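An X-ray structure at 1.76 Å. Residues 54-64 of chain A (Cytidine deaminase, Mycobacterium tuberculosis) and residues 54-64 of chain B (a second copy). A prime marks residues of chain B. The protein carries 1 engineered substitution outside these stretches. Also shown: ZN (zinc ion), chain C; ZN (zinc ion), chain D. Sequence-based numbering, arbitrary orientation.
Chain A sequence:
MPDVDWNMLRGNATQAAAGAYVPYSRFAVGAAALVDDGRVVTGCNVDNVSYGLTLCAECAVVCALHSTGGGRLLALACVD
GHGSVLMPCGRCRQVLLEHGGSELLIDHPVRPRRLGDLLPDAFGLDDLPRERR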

# COMPACT_ATOMS: atom_id res chain seq x y z
N THR A 54 1.52 -4.81 5.05
CA THR A 54 1.84 -6.19 4.74
C THR A 54 2.25 -6.33 3.28
O THR A 54 1.62 -5.73 2.40
CB THR A 54 0.64 -7.09 5.05
OG1 THR A 54 0.40 -7.09 6.47
CG2 THR A 54 0.88 -8.52 4.59
N LEU A 55 3.31 -7.10 3.05
CA LEU A 55 3.82 -7.39 1.71
C LEU A 55 3.32 -8.75 1.26
O LEU A 55 3.44 -9.72 2.00
CB LEU A 55 5.36 -7.35 1.73
CG LEU A 55 5.94 -5.99 2.17
CD1 LEU A 55 7.38 -6.10 2.65
CD2 LEU A 55 5.83 -5.00 1.02
N CYS A 56 2.72 -8.81 0.07
CA CYS A 56 2.26 -10.06 -0.51
C CYS A 56 3.40 -10.85 -1.12
O CYS A 56 4.35 -10.27 -1.66
CB CYS A 56 1.23 -9.79 -1.60
SG CYS A 56 -0.43 -9.40 -1.00
N ALA A 57 3.28 -12.18 -1.10
CA ALA A 57 4.26 -13.07 -1.71
C ALA A 57 4.54 -12.72 -3.17
O ALA A 57 5.69 -12.76 -3.62
CB ALA A 57 3.78 -14.52 -1.61
N GLU A 58 3.48 -12.44 -3.92
CA GLU A 58 3.58 -12.17 -5.33
C GLU A 58 4.36 -10.87 -5.58
O GLU A 58 5.15 -10.80 -6.53
CB GLU A 58 2.20 -12.11 -5.99
CG GLU A 58 1.34 -13.34 -5.71
CD GLU A 58 0.45 -13.18 -4.49
OE1 GLU A 58 0.96 -13.00 -3.37
OE2 GLU A 58 -0.79 -13.25 -4.65
N CYS A 59 4.16 -9.87 -4.73
CA CYS A 59 4.98 -8.66 -4.78
C CYS A 59 6.43 -8.95 -4.45
O CYS A 59 7.32 -8.39 -5.08
CB CYS A 59 4.44 -7.57 -3.85
SG CYS A 59 2.88 -6.89 -4.44
N ALA A 60 6.67 -9.82 -3.47
CA ALA A 60 8.02 -10.27 -3.15
C ALA A 60 8.69 -10.94 -4.37
O ALA A 60 9.88 -10.73 -4.61
CB ALA A 60 8.01 -11.20 -1.94
N VAL A 61 7.93 -11.73 -5.13
CA VAL A 61 8.43 -12.31 -6.39
C VAL A 61 8.93 -11.24 -7.37
O VAL A 61 9.99 -11.40 -8.00
CB VAL A 61 7.36 -13.19 -7.06
CG1 VAL A 61 7.69 -13.49 -8.51
CG2 VAL A 61 7.19 -14.49 -6.27
N VAL A 62 8.17 -10.16 -7.50
CA VAL A 62 8.50 -9.07 -8.39
C VAL A 62 9.74 -8.32 -7.90
O VAL A 62 10.58 -7.96 -8.70
CB VAL A 62 7.30 -8.11 -8.57
CG1 VAL A 62 7.72 -6.79 -9.21
CG2 VAL A 62 6.22 -8.81 -9.39
N CYS A 63 9.86 -8.12 -6.59
CA CYS A 63 11.10 -7.57 -6.04
C CYS A 63 12.31 -8.45 -6.39
O CYS A 63 13.35 -7.94 -6.83
CB CYS A 63 10.98 -7.40 -4.53
SG CYS A 63 9.81 -6.13 -4.04
N ALA A 64 12.15 -9.77 -6.21
CA ALA A 64 13.20 -10.73 -6.55
C ALA A 64 13.55 -10.68 -8.03
O ALA A 64 14.73 -10.78 -8.40
CB ALA A 64 12.80 -12.13 -6.15
N THR B 54 3.46 0.96 -6.19
CA THR B 54 4.92 0.99 -6.24
C THR B 54 5.53 0.34 -5.00
O THR B 54 5.07 0.59 -3.86
CB THR B 54 5.40 2.44 -6.34
OG1 THR B 54 5.04 2.97 -7.62
CG2 THR B 54 6.94 2.56 -6.14
N LEU B 55 6.53 -0.51 -5.24
CA LEU B 55 7.26 -1.17 -4.17
C LEU B 55 8.55 -0.40 -3.88
O LEU B 55 9.29 -0.05 -4.82
CB LEU B 55 7.54 -2.64 -4.57
CG LEU B 55 6.30 -3.53 -4.80
CD1 LEU B 55 6.59 -4.65 -5.77
CD2 LEU B 55 5.75 -4.12 -3.51
N CYS B 56 8.81 -0.10 -2.61
CA CYS B 56 10.05 0.56 -2.21
C CYS B 56 11.21 -0.42 -2.11
O CYS B 56 11.00 -1.60 -1.80
CB CYS B 56 9.89 1.25 -0.85
SG CYS B 56 8.99 2.82 -0.87
N ALA B 57 12.41 0.08 -2.38
CA ALA B 57 13.65 -0.69 -2.26
C ALA B 57 13.82 -1.34 -0.89
O ALA B 57 14.21 -2.52 -0.78
CB ALA B 57 14.84 0.22 -2.56
N GLU B 58 13.48 -0.58 0.16
CA GLU B 58 13.60 -1.07 1.53
C GLU B 58 12.61 -2.22 1.81
O GLU B 58 12.94 -3.20 2.51
CB GLU B 58 13.41 0.06 2.53
CG GLU B 58 14.31 1.27 2.28
CD GLU B 58 13.65 2.33 1.43
OE1 GLU B 58 13.25 2.02 0.28
OE2 GLU B 58 13.54 3.47 1.91
N CYS B 59 11.41 -2.14 1.25
CA CYS B 59 10.47 -3.25 1.34
C CYS B 59 10.99 -4.47 0.58
O CYS B 59 10.86 -5.59 1.07
CB CYS B 59 9.09 -2.86 0.84
SG CYS B 59 8.28 -1.70 1.96
N ALA B 60 11.57 -4.24 -0.59
CA ALA B 60 12.21 -5.31 -1.34
C ALA B 60 13.31 -6.00 -0.50
O ALA B 60 13.45 -7.22 -0.51
CB ALA B 60 12.78 -4.77 -2.64
N VAL B 61 14.09 -5.21 0.25
CA VAL B 61 15.09 -5.77 1.17
C VAL B 61 14.48 -6.73 2.18
O VAL B 61 15.00 -7.83 2.44
CB VAL B 61 15.87 -4.63 1.89
CG1 VAL B 61 16.62 -5.12 3.12
CG2 VAL B 61 16.82 -3.95 0.91
N VAL B 62 13.35 -6.31 2.76
CA VAL B 62 12.62 -7.12 3.72
C VAL B 62 12.10 -8.42 3.08
O VAL B 62 12.15 -9.47 3.72
CB VAL B 62 11.47 -6.35 4.35
CG1 VAL B 62 10.55 -7.28 5.13
CG2 VAL B 62 11.97 -5.23 5.26
N CYS B 63 11.58 -8.35 1.85
CA CYS B 63 11.21 -9.57 1.12
C CYS B 63 12.42 -10.51 0.95
O CYS B 63 12.30 -11.72 1.19
CB CYS B 63 10.61 -9.24 -0.25
SG CYS B 63 9.03 -8.36 -0.16
N ALA B 64 13.57 -9.95 0.57
CA ALA B 64 14.79 -10.75 0.38
C ALA B 64 15.24 -11.41 1.68
O ALA B 64 15.67 -12.57 1.68
CB ALA B 64 15.92 -9.88 -0.20
ZN ZN C . -1.64 -9.86 -2.91
ZN ZN D . 9.66 3.71 1.16
O HOH W 1 -2.10 -11.73 -3.03
O HOH W 2 11.38 4.66 1.02

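Each stretch enters a helix at residue 57, with Cys56 and Cys56′ at the N-cap positions, and the two copies meet through a nearly symmetric, apolar contact. The CA register fixes the arrangement: Ala60 CA lies 5.4 Å from Cys63′ CA, and Cys63 CA lies 5.3 Å from Ala60′ CA. So close an approach of backbones is compatible with the small side chains at these positions. Within each helix the i to i+4 bonds are regular, as in Cys63 N to Cys59 O at 3.0 Å; no hydrogen bond crosses between the stretches, which bury 465 Å² in total.

Leu55 and Leu55′ supply the largest shares of that area. Both point CA-to-CB toward the partner and adopt an m,t rotamer (chi1 -60° and -62°, chi2 160° and 153°), which lays both methyls against the partner: Leu55 CD2 sits 3.9 Å from Cys59′ CB, and Leu55 CD1, itself 3.9 Å from Cys59′ O, also reaches Val62′ CG1 at 4.2 Å and Cys63′ SG at 4.0 Å. The reciprocal set agrees closely, with Leu55′ CD2 to Cys59 CB at 3.7 Å and Leu55′ CD1 to Cys63 SG at 3.9 Å.

Cys63 and Cys63′ are also m (chi1 -68° and -65°). This rotamer sets each sulfur against the opposing alanine methyl: Cys63′ SG to Ala60 CB is 3.5 Å, and Cys63 SG to Ala60′ CB is 3.6 Å. These are dispersive, apolar contacts.

Cys56, also m at -78°, points sideways and has different work: its SG binds the chain C zinc at 2.3 Å. Water 1 completes the local link, its oxygen 1.9 Å from that ZN and donating a hydrogen bond to Glu58 OE2 at 2.6 Å. Glu58 has chi1 -53° and an off-well chi2 of 92°. Chain B repeats this site, consistent with a zinc-dependent cytidine deaminase.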